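PDB 6GRE: cysteine-rich repeat secretory protein 2 from Arabidopsis thaliana, which modulates cell-to-cell trafficking, negatively regulating plasmodesmata permeability through regulation of callose deposition, and has a positive role in innate immunity and systemic acquired resistance. Local coordinates for residues 22-27 with 105-110; 48-53 with 57-62; 87-92 with 96-101; 80-85 with 101-106; 42-47 with 111-116. All coordinates share one frame; numbering follows the deposited sequence. Where two conformers were deposited one is given.

Contact 1 (22-27 with 105-110); sequences SGYETN and IRYDNK. With NAG (2-acetamido-2-deoxy-beta-D-glucopyranose), chain C.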
# COMPACT_ATOMS: atom_id res chain seq x y z
N SER A 22 12.35 -6.21 -24.12
CA SER A 22 13.20 -5.06 -23.92
C SER A 22 13.94 -5.19 -22.60
O SER A 22 13.57 -5.98 -21.73
CB SER A 22 12.39 -3.78 -23.92
OG SER A 22 11.49 -3.78 -22.82
N GLY A 23 14.98 -4.38 -22.43
CA GLY A 23 15.71 -4.34 -21.22
C GLY A 23 14.80 -4.00 -20.03
O GLY A 23 15.02 -4.53 -18.95
N TYR A 24 13.88 -3.06 -20.25
CA TYR A 24 12.94 -2.68 -19.17
C TYR A 24 12.20 -3.92 -18.67
O TYR A 24 12.18 -4.16 -17.45
CB TYR A 24 11.96 -1.60 -19.60
CG TYR A 24 11.19 -1.03 -18.44
CD1 TYR A 24 11.74 -0.00 -17.71
CD2 TYR A 24 10.02 -1.61 -17.99
CE1 TYR A 24 11.08 0.53 -16.62
CE2 TYR A 24 9.35 -1.10 -16.90
CZ TYR A 24 9.89 -0.03 -16.21
OH TYR A 24 9.25 0.54 -15.13
N GLU A 25 11.62 -4.71 -19.59
CA GLU A 25 10.86 -5.91 -19.22
C GLU A 25 11.77 -6.85 -18.43
O GLU A 25 11.41 -7.36 -17.38
CB GLU A 25 10.30 -6.65 -20.43
CG GLU A 25 9.49 -7.88 -20.01
CD GLU A 25 8.84 -8.64 -21.15
OE1 GLU A 25 9.44 -8.67 -22.21
OE2 GLU A 25 7.73 -9.16 -20.96
N THR A 26 13.00 -7.08 -18.91
CA THR A 26 13.90 -7.98 -18.27
C THR A 26 14.28 -7.46 -16.87
O THR A 26 14.33 -8.21 -15.91
CB THR A 26 15.16 -8.21 -19.12
OG1 THR A 26 14.69 -8.69 -20.37
CG2 THR A 26 16.14 -9.16 -18.48
N ASN A 27 14.56 -6.16 -16.78
CA ASN A 27 14.93 -5.55 -15.50
C ASN A 27 13.76 -5.60 -14.50
O ASN A 27 13.97 -5.84 -13.32
CB ASN A 27 15.49 -4.14 -15.72
CG ASN A 27 16.87 -4.16 -16.36
OD1 ASN A 27 17.59 -5.14 -16.24
ND2 ASN A 27 17.25 -3.05 -16.96
N ILE A 105 3.15 -4.07 -3.94
CA ILE A 105 4.33 -3.90 -4.77
C ILE A 105 4.09 -2.73 -5.71
O ILE A 105 2.95 -2.45 -6.10
CB ILE A 105 4.68 -5.20 -5.52
CG1 ILE A 105 3.56 -5.66 -6.44
CG2 ILE A 105 5.11 -6.27 -4.54
CD1 ILE A 105 3.96 -6.79 -7.39
N ARG A 106 5.17 -2.02 -6.06
CA ARG A 106 5.03 -0.85 -6.88
C ARG A 106 6.32 -0.67 -7.68
O ARG A 106 7.41 -0.76 -7.11
CB ARG A 106 4.74 0.37 -6.02
CG ARG A 106 4.37 1.64 -6.78
CD ARG A 106 4.03 2.71 -5.75
NE ARG A 106 3.57 3.95 -6.36
CZ ARG A 106 2.81 4.84 -5.75
NH1 ARG A 106 2.58 4.71 -4.45
NH2 ARG A 106 2.26 5.83 -6.44
N TYR A 107 6.16 -0.39 -8.98
CA TYR A 107 7.32 -0.14 -9.83
C TYR A 107 6.97 0.92 -10.87
O TYR A 107 5.84 1.13 -11.21
CB TYR A 107 7.78 -1.45 -10.48
CG TYR A 107 6.73 -2.19 -11.28
CD1 TYR A 107 6.49 -1.88 -12.61
CD2 TYR A 107 6.04 -3.24 -10.73
CE1 TYR A 107 5.54 -2.58 -13.34
CE2 TYR A 107 5.10 -3.95 -11.44
CZ TYR A 107 4.87 -3.65 -12.76
OH TYR A 107 3.96 -4.39 -13.45
N ASP A 108 8.02 1.58 -11.37
CA ASP A 108 7.88 2.63 -12.31
C ASP A 108 9.24 2.82 -13.00
O ASP A 108 10.23 2.28 -12.54
CB ASP A 108 7.41 3.91 -11.62
CG ASP A 108 6.77 4.94 -12.54
OD1 ASP A 108 6.66 4.67 -13.75
OD2 ASP A 108 6.40 6.01 -12.04
N ASN A 109 9.22 3.61 -14.08
CA ASN A 109 10.42 3.87 -14.89
C ASN A 109 11.08 5.20 -14.48
O ASN A 109 11.92 5.73 -15.18
CB ASN A 109 10.08 3.82 -16.39
CG ASN A 109 9.32 5.03 -16.88
OD1 ASN A 109 8.54 5.64 -16.14
ND2 ASN A 109 9.55 5.40 -18.12
N LYS A 110 10.70 5.73 -13.32
CA LYS A 110 11.37 6.82 -12.67
C LYS A 110 11.20 6.61 -11.16
O LYS A 110 10.29 5.90 -10.74
CB LYS A 110 10.76 8.16 -13.10
CG LYS A 110 9.31 8.35 -12.70
CD LYS A 110 8.68 9.64 -13.19
CE LYS A 110 7.18 9.67 -12.96
NZ LYS A 110 6.49 8.52 -13.60
C1 NAG C . 8.92 6.53 -18.76
C2 NAG C . 9.93 7.54 -19.30
C3 NAG C . 9.23 8.69 -19.98
C4 NAG C . 8.30 8.15 -21.05
C5 NAG C . 7.39 7.03 -20.52
C6 NAG C . 6.68 6.30 -21.65
C7 NAG C . 12.01 7.68 -18.05
C8 NAG C . 12.75 8.35 -16.94
N2 NAG C . 10.77 8.09 -18.26
O3 NAG C . 10.23 9.54 -20.56
O4 NAG C . 7.51 9.22 -21.58
O5 NAG C . 8.13 6.03 -19.83
O6 NAG C . 7.65 5.71 -22.54
O7 NAG C . 12.52 6.79 -18.72

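Contact 2 (48-53 with 57-62); sequences TVPTGK and TVTVYG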
# COMPACT_ATOMS: atom_id res chain seq x y z
N THR A 48 16.58 -0.41 -7.36
CA THR A 48 16.74 0.07 -8.71
C THR A 48 17.42 -1.06 -9.50
O THR A 48 18.35 -1.64 -8.98
CB THR A 48 17.58 1.35 -8.74
OG1 THR A 48 17.05 2.26 -7.77
CG2 THR A 48 17.58 2.03 -10.10
N VAL A 49 16.93 -1.34 -10.71
CA VAL A 49 17.56 -2.31 -11.63
C VAL A 49 17.69 -1.66 -13.00
O VAL A 49 16.70 -1.24 -13.59
CB VAL A 49 16.77 -3.63 -11.72
CG1 VAL A 49 17.46 -4.61 -12.65
CG2 VAL A 49 16.57 -4.26 -10.35
N PRO A 50 18.91 -1.59 -13.56
CA PRO A 50 20.13 -2.09 -12.94
C PRO A 50 20.62 -1.24 -11.76
O PRO A 50 20.24 -0.08 -11.63
CB PRO A 50 21.19 -2.06 -14.06
CG PRO A 50 20.43 -1.65 -15.30
CD PRO A 50 19.21 -0.90 -14.81
N THR A 51 21.45 -1.84 -10.89
CA THR A 51 22.14 -1.13 -9.81
C THR A 51 23.34 -0.37 -10.39
O THR A 51 24.13 -0.95 -11.13
CB THR A 51 22.60 -2.09 -8.70
OG1 THR A 51 23.60 -2.96 -9.25
CG2 THR A 51 21.47 -2.93 -8.13
N GLY A 52 23.46 0.91 -10.06
CA GLY A 52 24.44 1.81 -10.66
C GLY A 52 23.77 3.04 -11.26
O GLY A 52 22.66 3.38 -10.87
N LYS A 53 24.45 3.69 -12.21
CA LYS A 53 23.93 4.91 -12.85
C LYS A 53 22.65 4.56 -13.61
O LYS A 53 22.58 3.52 -14.25
CB LYS A 53 24.97 5.51 -13.81
CG LYS A 53 25.91 6.55 -13.20
CD LYS A 53 25.31 7.94 -13.14
CE LYS A 53 25.99 8.84 -12.13
NZ LYS A 53 27.45 8.94 -12.37
N THR A 57 15.86 4.56 -20.51
CA THR A 57 14.72 3.75 -20.94
C THR A 57 14.54 2.48 -20.06
O THR A 57 13.44 2.16 -19.74
CB THR A 57 14.84 3.35 -22.42
OG1 THR A 57 15.06 4.56 -23.16
CG2 THR A 57 13.61 2.64 -22.93
N VAL A 58 15.62 1.79 -19.70
CA VAL A 58 15.54 0.40 -19.23
C VAL A 58 15.54 0.30 -17.69
O VAL A 58 15.33 -0.77 -17.14
CB VAL A 58 16.71 -0.44 -19.79
CG1 VAL A 58 16.71 -0.49 -21.31
CG2 VAL A 58 18.04 0.04 -19.25
N THR A 59 15.85 1.40 -17.01
CA THR A 59 16.00 1.37 -15.56
C THR A 59 14.61 1.32 -14.90
O THR A 59 13.73 2.09 -15.26
CB THR A 59 16.79 2.59 -15.06
OG1 THR A 59 18.12 2.47 -15.57
CG2 THR A 59 16.87 2.68 -13.56
N VAL A 60 14.48 0.41 -13.94
CA VAL A 60 13.22 0.19 -13.18
C VAL A 60 13.48 0.52 -11.71
O VAL A 60 14.48 0.17 -11.17
CB VAL A 60 12.69 -1.25 -13.26
CG1 VAL A 60 11.20 -1.27 -12.89
CG2 VAL A 60 12.97 -1.93 -14.59
N TYR A 61 12.48 1.14 -11.08
CA TYR A 61 12.51 1.52 -9.69
C TYR A 61 11.30 0.87 -9.02
O TYR A 61 10.21 0.93 -9.55
CB TYR A 61 12.41 3.04 -9.53
CG TYR A 61 13.48 3.81 -10.26
CD1 TYR A 61 13.34 4.11 -11.60
CD2 TYR A 61 14.62 4.24 -9.60
CE1 TYR A 61 14.32 4.82 -12.28
CE2 TYR A 61 15.61 4.95 -10.27
CZ TYR A 61 15.45 5.24 -11.62
OH TYR A 61 16.44 5.93 -12.28
N GLY A 62 11.51 0.32 -7.83
CA GLY A 62 10.37 -0.29 -7.18
C GLY A 62 10.54 -0.41 -5.69
O GLY A 62 11.63 -0.28 -5.12

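Contact 3 (87-92 with 96-101); sequences GALCSN and GFLQME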
# COMPACT_ATOMS: atom_id res chain seq x y z
N GLY A 87 1.65 -9.28 -13.05
CA GLY A 87 1.97 -9.60 -14.44
C GLY A 87 0.70 -9.75 -15.26
O GLY A 87 0.57 -9.18 -16.32
N ALA A 88 -0.27 -10.50 -14.73
CA ALA A 88 -1.55 -10.72 -15.39
C ALA A 88 -2.32 -9.41 -15.56
O ALA A 88 -2.98 -9.19 -16.56
CB ALA A 88 -2.35 -11.72 -14.59
N LEU A 89 -2.26 -8.53 -14.56
CA LEU A 89 -3.11 -7.36 -14.52
C LEU A 89 -2.49 -6.19 -15.30
O LEU A 89 -3.19 -5.48 -16.02
CB LEU A 89 -3.32 -6.99 -13.04
CG LEU A 89 -4.15 -8.01 -12.26
CD1 LEU A 89 -4.03 -7.78 -10.76
CD2 LEU A 89 -5.60 -7.98 -12.71
N CYS A 90 -1.19 -5.96 -15.10
CA CYS A 90 -0.53 -4.78 -15.65
C CYS A 90 0.25 -5.11 -16.94
O CYS A 90 0.67 -4.20 -17.64
CB CYS A 90 0.40 -4.14 -14.63
SG CYS A 90 -0.49 -3.29 -13.29
N SER A 91 0.42 -6.41 -17.23
CA SER A 91 1.18 -6.92 -18.38
C SER A 91 2.39 -6.03 -18.70
O SER A 91 3.38 -5.99 -17.93
CB SER A 91 0.26 -7.12 -19.57
OG SER A 91 -0.28 -5.89 -20.02
N ASN A 92 2.34 -5.29 -19.81
CA ASN A 92 3.54 -4.61 -20.28
C ASN A 92 3.56 -3.11 -19.93
O ASN A 92 4.28 -2.36 -20.55
CB ASN A 92 3.73 -4.86 -21.79
CG ASN A 92 2.59 -4.36 -22.63
OD1 ASN A 92 1.53 -4.00 -22.11
ND2 ASN A 92 2.79 -4.30 -23.94
N GLY A 96 3.39 -0.15 -12.49
CA GLY A 96 2.45 -1.07 -11.94
C GLY A 96 2.44 -0.93 -10.42
O GLY A 96 3.49 -0.78 -9.79
N PHE A 97 1.24 -0.97 -9.85
CA PHE A 97 1.00 -0.81 -8.42
C PHE A 97 -0.08 -1.82 -8.04
O PHE A 97 -1.20 -1.65 -8.51
CB PHE A 97 0.62 0.66 -8.16
CG PHE A 97 0.43 1.08 -6.72
CD1 PHE A 97 0.76 0.24 -5.66
CD2 PHE A 97 -0.04 2.34 -6.41
CE1 PHE A 97 0.57 0.62 -4.34
CE2 PHE A 97 -0.23 2.72 -5.08
CZ PHE A 97 0.11 1.87 -4.06
N LEU A 98 0.26 -2.81 -7.22
CA LEU A 98 -0.70 -3.79 -6.78
C LEU A 98 -0.77 -3.76 -5.26
O LEU A 98 0.24 -3.93 -4.59
CB LEU A 98 -0.29 -5.17 -7.30
CG LEU A 98 -1.31 -6.28 -7.11
CD1 LEU A 98 -2.52 -6.06 -8.00
CD2 LEU A 98 -0.68 -7.62 -7.42
N GLN A 99 -1.98 -3.50 -4.74
CA GLN A 99 -2.24 -3.46 -3.33
C GLN A 99 -3.08 -4.68 -2.98
O GLN A 99 -4.12 -4.90 -3.57
CB GLN A 99 -3.03 -2.22 -2.95
CG GLN A 99 -3.33 -2.12 -1.46
CD GLN A 99 -2.13 -1.72 -0.65
OE1 GLN A 99 -1.58 -0.65 -0.86
NE2 GLN A 99 -1.72 -2.58 0.27
N MET A 100 -2.58 -5.45 -2.03
CA MET A 100 -3.28 -6.55 -1.37
C MET A 100 -3.55 -6.15 0.08
O MET A 100 -3.07 -5.14 0.56
CB MET A 100 -2.42 -7.81 -1.40
CG MET A 100 -2.34 -8.35 -2.80
SD MET A 100 -1.15 -9.68 -3.02
CE MET A 100 -1.90 -10.97 -2.04
N GLU A 101 -4.34 -6.95 0.78
CA GLU A 101 -4.64 -6.67 2.15
C GLU A 101 -3.35 -6.53 2.97
O GLU A 101 -3.22 -5.58 3.75
CB GLU A 101 -5.53 -7.78 2.71
CG GLU A 101 -6.06 -7.50 4.10
CD GLU A 101 -7.16 -6.46 4.24
OE1 GLU A 101 -7.61 -5.87 3.22
OE2 GLU A 101 -7.59 -6.26 5.40

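Contact 4 (80-85 with 101-106); sequences SSAVAQ and ENCLIR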
# COMPACT_ATOMS: atom_id res chain seq x y z
N SER A 80 4.99 -12.73 -2.97
CA SER A 80 5.02 -13.70 -4.06
C SER A 80 3.72 -13.67 -4.85
O SER A 80 3.75 -13.69 -6.08
CB SER A 80 5.28 -15.08 -3.53
OG SER A 80 6.60 -15.17 -3.03
N SER A 81 2.59 -13.64 -4.14
CA SER A 81 1.28 -13.61 -4.73
C SER A 81 1.09 -12.31 -5.52
O SER A 81 0.51 -12.30 -6.62
CB SER A 81 0.19 -13.79 -3.70
OG SER A 81 -1.08 -13.61 -4.30
N ALA A 82 1.55 -11.19 -4.95
CA ALA A 82 1.43 -9.92 -5.63
C ALA A 82 2.18 -9.98 -6.96
O ALA A 82 1.68 -9.51 -7.96
CB ALA A 82 1.93 -8.79 -4.75
N VAL A 83 3.41 -10.49 -6.92
CA VAL A 83 4.24 -10.57 -8.12
C VAL A 83 3.54 -11.47 -9.16
O VAL A 83 3.53 -11.14 -10.36
CB VAL A 83 5.65 -11.08 -7.78
CG1 VAL A 83 6.40 -11.49 -9.05
CG2 VAL A 83 6.45 -10.05 -6.99
N ALA A 84 2.93 -12.56 -8.70
CA ALA A 84 2.28 -13.54 -9.59
C ALA A 84 1.03 -12.95 -10.25
O ALA A 84 0.62 -13.43 -11.30
CB ALA A 84 1.94 -14.80 -8.82
N GLN A 85 0.42 -11.93 -9.62
CA GLN A 85 -0.85 -11.32 -10.04
C GLN A 85 -0.63 -10.07 -10.90
O GLN A 85 -1.45 -9.77 -11.79
CB GLN A 85 -1.70 -10.92 -8.83
CG GLN A 85 -2.25 -12.09 -8.03
CD GLN A 85 -3.22 -11.63 -6.96
OE1 GLN A 85 -4.37 -11.32 -7.23
NE2 GLN A 85 -2.76 -11.59 -5.72
N GLU A 101 -4.34 -6.95 0.78
CA GLU A 101 -4.64 -6.67 2.15
C GLU A 101 -3.35 -6.53 2.97
O GLU A 101 -3.22 -5.58 3.75
CB GLU A 101 -5.53 -7.78 2.71
CG GLU A 101 -6.06 -7.50 4.10
CD GLU A 101 -7.16 -6.46 4.24
OE1 GLU A 101 -7.61 -5.87 3.22
OE2 GLU A 101 -7.59 -6.26 5.40
N ASN A 102 -2.39 -7.43 2.77
CA ASN A 102 -1.25 -7.53 3.67
C ASN A 102 0.06 -7.03 3.04
O ASN A 102 1.08 -7.03 3.71
CB ASN A 102 -1.07 -8.97 4.14
CG ASN A 102 -2.15 -9.36 5.12
OD1 ASN A 102 -2.84 -8.50 5.65
ND2 ASN A 102 -2.27 -10.66 5.36
N CYS A 103 0.04 -6.56 1.81
CA CYS A 103 1.28 -6.07 1.17
C CYS A 103 0.95 -5.29 -0.09
O CYS A 103 -0.16 -5.36 -0.61
CB CYS A 103 2.27 -7.19 0.83
SG CYS A 103 1.69 -8.33 -0.44
N LEU A 104 1.95 -4.53 -0.57
CA LEU A 104 1.88 -3.91 -1.88
C LEU A 104 3.21 -4.14 -2.61
O LEU A 104 4.24 -4.32 -1.95
CB LEU A 104 1.57 -2.41 -1.77
CG LEU A 104 2.62 -1.55 -1.05
CD1 LEU A 104 3.71 -1.03 -2.02
CD2 LEU A 104 1.96 -0.38 -0.32
N ILE A 105 3.15 -4.07 -3.94
CA ILE A 105 4.33 -3.90 -4.77
C ILE A 105 4.09 -2.73 -5.71
O ILE A 105 2.95 -2.45 -6.10
CB ILE A 105 4.68 -5.20 -5.52
CG1 ILE A 105 3.56 -5.66 -6.44
CG2 ILE A 105 5.11 -6.27 -4.54
CD1 ILE A 105 3.96 -6.79 -7.39
N ARG A 106 5.17 -2.02 -6.06
CA ARG A 106 5.03 -0.85 -6.88
C ARG A 106 6.32 -0.67 -7.68
O ARG A 106 7.41 -0.76 -7.11
CB ARG A 106 4.74 0.37 -6.02
CG ARG A 106 4.37 1.64 -6.78
CD ARG A 106 4.03 2.71 -5.75
NE ARG A 106 3.57 3.95 -6.36
CZ ARG A 106 2.81 4.84 -5.75
NH1 ARG A 106 2.58 4.71 -4.45
NH2 ARG A 106 2.26 5.83 -6.44

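Contact 5 (42-47 with 111-116); sequences TRYANF and SFLGVQ. With NAG (2-acetamido-2-deoxy-beta-D-glucopyranose), chain F; SO4 (sulfate ion), chain L.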
# COMPACT_ATOMS: atom_id res chain seq x y z
N THR A 42 13.30 -8.14 5.53
CA THR A 42 12.68 -6.86 5.87
C THR A 42 11.29 -6.76 5.23
O THR A 42 11.00 -7.37 4.20
CB THR A 42 13.56 -5.70 5.41
OG1 THR A 42 12.97 -4.47 5.85
CG2 THR A 42 13.77 -5.65 3.91
N ARG A 43 10.43 -5.98 5.89
CA ARG A 43 9.07 -5.79 5.42
C ARG A 43 8.96 -4.67 4.39
O ARG A 43 7.90 -4.49 3.81
CB ARG A 43 8.16 -5.43 6.59
CG ARG A 43 8.00 -6.55 7.60
CD ARG A 43 7.14 -6.05 8.76
NE ARG A 43 7.14 -7.00 9.85
CZ ARG A 43 7.91 -6.92 10.93
NH1 ARG A 43 8.75 -5.92 11.09
NH2 ARG A 43 7.82 -7.86 11.84
N TYR A 44 10.02 -3.89 4.20
CA TYR A 44 10.03 -2.82 3.25
C TYR A 44 11.43 -2.70 2.65
O TYR A 44 12.39 -2.70 3.39
CB TYR A 44 9.63 -1.48 3.87
CG TYR A 44 9.97 -0.30 3.00
CD1 TYR A 44 9.17 0.05 1.91
CD2 TYR A 44 11.13 0.42 3.20
CE1 TYR A 44 9.51 1.11 1.08
CE2 TYR A 44 11.48 1.47 2.37
CZ TYR A 44 10.68 1.82 1.30
OH TYR A 44 11.04 2.85 0.49
N ALA A 45 11.51 -2.55 1.34
CA ALA A 45 12.76 -2.25 0.66
C ALA A 45 12.49 -1.55 -0.66
O ALA A 45 11.43 -1.73 -1.25
CB ALA A 45 13.58 -3.50 0.46
N ASN A 46 13.46 -0.74 -1.11
CA ASN A 46 13.41 -0.07 -2.39
C ASN A 46 14.60 -0.56 -3.21
O ASN A 46 15.66 -0.78 -2.66
CB ASN A 46 13.43 1.45 -2.26
CG ASN A 46 14.82 2.02 -2.07
OD1 ASN A 46 15.60 2.15 -3.01
ND2 ASN A 46 15.14 2.36 -0.84
N PHE A 47 14.40 -0.71 -4.51
CA PHE A 47 15.39 -1.28 -5.42
C PHE A 47 15.40 -0.47 -6.72
O PHE A 47 14.36 0.01 -7.15
CB PHE A 47 15.04 -2.72 -5.82
CG PHE A 47 14.80 -3.69 -4.69
CD1 PHE A 47 13.63 -3.66 -3.96
CD2 PHE A 47 15.72 -4.69 -4.41
CE1 PHE A 47 13.40 -4.56 -2.94
CE2 PHE A 47 15.50 -5.60 -3.39
CZ PHE A 47 14.34 -5.53 -2.65
N SER A 111 12.09 7.19 -10.38
CA SER A 111 12.00 7.07 -8.93
C SER A 111 10.74 7.80 -8.44
O SER A 111 10.41 8.89 -8.90
CB SER A 111 13.21 7.58 -8.26
OG SER A 111 13.15 7.38 -6.86
N PHE A 112 10.04 7.16 -7.50
CA PHE A 112 8.93 7.80 -6.77
C PHE A 112 9.27 7.88 -5.28
O PHE A 112 8.40 8.25 -4.49
CB PHE A 112 7.61 7.05 -6.99
CG PHE A 112 7.70 5.56 -6.76
CD1 PHE A 112 7.62 5.01 -5.49
CD2 PHE A 112 7.87 4.70 -7.83
CE1 PHE A 112 7.72 3.64 -5.29
CE2 PHE A 112 7.97 3.33 -7.64
CZ PHE A 112 7.89 2.79 -6.36
N LEU A 113 10.51 7.55 -4.87
CA LEU A 113 10.87 7.53 -3.43
C LEU A 113 10.80 8.93 -2.85
O LEU A 113 11.39 9.90 -3.38
CB LEU A 113 12.26 6.95 -3.19
CG LEU A 113 12.50 5.52 -3.63
CD1 LEU A 113 13.91 5.11 -3.26
CD2 LEU A 113 11.49 4.54 -3.01
N GLY A 114 10.06 9.05 -1.73
CA GLY A 114 9.94 10.30 -1.03
C GLY A 114 9.10 11.35 -1.75
O GLY A 114 9.06 12.51 -1.35
N VAL A 115 8.38 10.94 -2.81
CA VAL A 115 7.46 11.82 -3.48
C VAL A 115 6.08 11.66 -2.84
O VAL A 115 5.46 10.59 -2.91
CB VAL A 115 7.40 11.55 -5.00
CG1 VAL A 115 6.44 12.49 -5.70
CG2 VAL A 115 8.80 11.65 -5.60
N GLN A 116 5.60 12.72 -2.22
CA GLN A 116 4.27 12.72 -1.60
C GLN A 116 3.21 12.52 -2.69
O GLN A 116 3.33 13.05 -3.81
CB GLN A 116 4.00 14.03 -0.86
CG GLN A 116 2.66 14.13 -0.16
CD GLN A 116 2.42 13.02 0.84
OE1 GLN A 116 2.08 11.89 0.49
NE2 GLN A 116 2.57 13.37 2.11
C1 NAG F . 16.42 2.95 -0.56
C2 NAG F . 16.33 3.79 0.71
C3 NAG F . 17.72 4.28 1.16
C4 NAG F . 18.81 3.22 0.99
C5 NAG F . 18.74 2.53 -0.38
C6 NAG F . 19.80 1.45 -0.60
C7 NAG F . 14.10 4.91 0.73
C8 NAG F . 13.44 6.26 0.56
N2 NAG F . 15.45 4.93 0.53
O3 NAG F . 17.62 4.66 2.53
O4 NAG F . 20.10 3.83 1.16
O5 NAG F . 17.44 1.95 -0.50
O6 NAG F . 19.36 0.20 -0.05
O7 NAG F . 13.45 3.89 1.02
S SO4 L . 10.89 -3.56 8.90
O1 SO4 L . 9.67 -3.54 9.76
O2 SO4 L . 10.77 -2.60 7.77
O3 SO4 L . 12.07 -3.21 9.73
O4 SO4 L . 11.08 -4.95 8.39

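Contact 1 (22-27 with 105-110)
The Y24 ring presents its hydroxyl end to the backbone at the end of strand 103-108. D108 C lies at the ring edge, near its plane, 3.1 Å from Y24 OH. The CB of N109 comes in obliquely, 3.4 Å from Y24 CE1. The Y24 ring and the N109 amide stand almost perpendicular, their planes 80° apart. Y24 OH also sits at the edge of the Y107 ring, near its plane. With CG anti to the backbone N (chi1 -169°), the Y24 ring extends from helix to strand end. Its hydroxyl hydrogen-bonds to Y94 O. The N109 side chain leads away, its ND2 bonded to C1 of an N-linked N-acetylglucosamine. D108 OD1 accepts from the backbone N of N109, which comes from above the carboxylate plane, and also bonds S95 OG. D108 OD2 forms a salt bridge with K110. The contact joins the start of helix 23-38 to strand 103-108. Y107 points its ring between this helix and helix 72-90, and V60 of strand 60-66 touches Y24.

Contact 2 (48-53 with 57-62)
T48 and Y61 run alongside each other on one face of the sheet. T48 CG2 comes obliquely to the Y61 ring, 3.5 Å from CE2. The same methyl meets T59 CG2 at 3.6 Å. T48 CG2 is anti to the backbone N (chi1 -49° for OG1), which turns the methyl to both partners. The backbones are drawn close beside this cluster. V49 N gives a straight bond to V60 O, 2.9 Å long and in the carbonyl plane. V60 N returns one to V49 O at 2.8 Å, with the donor tilted from that plane. This is the loop end of the antiparallel hairpin of strands 44-49 and 60-66. V49 and V60 form a hydrogen-bonded pair, and T48 and Y61 the next, non-hydrogen-bonded one. V49 and V60 point to the other face, where N27 of helix 23-38 touches both. Past V49 the packing thins. A cis peptide leads into P50, whose CD lies 3.6 Å from T59 OG1. That hydroxyl is hydrogen-bonded to the backbone N of E55. Beyond P50 the connection swings away from 57-62 through the exposed T51 and G52, and the K53 side chain is exposed and poorly ordered.

Contact 3 (87-92 with 96-101)
L89 lays its CD1 methyl against CD1 of L98, 3.6 Å away. The two leucine side chains cross at about a right angle and meet through one methyl each. With L98 CG anti to the backbone N (chi1 -171°), its CD1 reaches L89. Both side chains leave their backbones toward the opposite segment, one from the last turn of helix 72-90 and the other from strand 96-99. The second point of contact is C90. Its SG lies 3.9 Å from the CA of G96. G96 has no side chain, and the sulfur lies directly against its CA. C90 SG is in a disulfide with C13, on edge strand 10-13. The bond therefore ties the helix end across to the strand that flanks 96-99. After C90 the helix ends, and S91 leaves it with positive phi (35°). The chain turns back through a short loop into G96. The two segments meet through side chains and the CA of G96, without a polar bond between them. L98 also packs on A11 of strand 10-13, I105 of strand 103-108 and Q85 of helix 72-90. The contact thus seats the helix end on the sheet between strands 10-13 and 103-108.

Contact 4 (80-85 with 101-106)
Helix 72-90 packs on one face of the five-stranded antiparallel sheet of the first Gnk2-homologous (DUF26) domain. Here its residues 80-85 lie over strand 103-106, with axes 8.3 Å apart at closest approach and crossing at -44°. I105 is the main side chain on the strand. With CG1 between the backbone N and the carbonyl carbon (chi1 60°), its CD1 methyl reaches the helix backbone, 3.6 Å from A82 O. I105 CD1 also touches A82 CB at 3.9 Å and V83 CG2 at 4.1 Å. The I105 side chain crosses that of V83 at about a right angle. A82 has just its CB to offer, which allows the helix to come close. The same CB faces C103 SG at 4.3 Å, and C103 forms a disulfide with C78, earlier in the helix. The contact is apolar and buried. F35 of helix 23-38 packs on I105, while L32 and V36 of that helix touch V83. L98 of strand 96-99 and Y64 of strand 60-66 flank I105.

Contact 5 (42-47 with 111-116)
Y44 OH donates to O7 of an N-acetylglucosamine, 2.7 Å away, and also lies 3.9 Å from L113 CD2. The sugar O7 sits in the Y44 ring plane, at the edge. The sugar is an N-linked glycan on the edge strand 44-49 of the sheet. Its C1 is bonded to N46 ND2, so the acetamide folds back to Y44 from two residues on. From the loop, L113 meets N46 and Y44. L113 CD1 approaches N46 OD1 at 3.4 Å, and L113 CD2 lies 3.7 Å from N46 CB. L113 CB is 4.0 Å from the sugar methyl C8. L113 is in a type II beta turn from F112 to V115, with G114 at positive phi (71°). This turn is in the loop that leads from strand 103-108 to strand 120-125, and D171 accepts a bond from G114 N. At the start of 42-47 a sulfate is bound, probably from the crystallisation liquor. R43 N gives a nearly straight bond to sulfate O4, 2.8 Å long, and T42 OG1 also lies near O4. R43 NH1 binds sulfate O1 at 2.9 Å, with O1 in the plane of the guanidinium at its edge.

Overall arrangement
All five contacts build on one five-stranded antiparallel sheet, and contact 5 also reaches the connection to the second domain. Contacts 3 and 4 share helix 72-90, with centres 8 Å apart; the backbone bond from L98 N to I105 O, 2.9 Å, links their strands. Contacts 1 and 2 are 7 Å apart by centres, linked by Y61 N with D108 O and N27 ND2 with V58 O. Contacts 2 and 5 follow strand 44-49. R106, where the segments of contacts 1 and 4 overlap, lines the 2-(2-ethoxyethoxy)ethanol pocket and makes a cation-pi contact with F112 of segment 111-116. The glycans stand on N109 in contact 1 and N46 in contact 5, whose centres lie 14 Å apart.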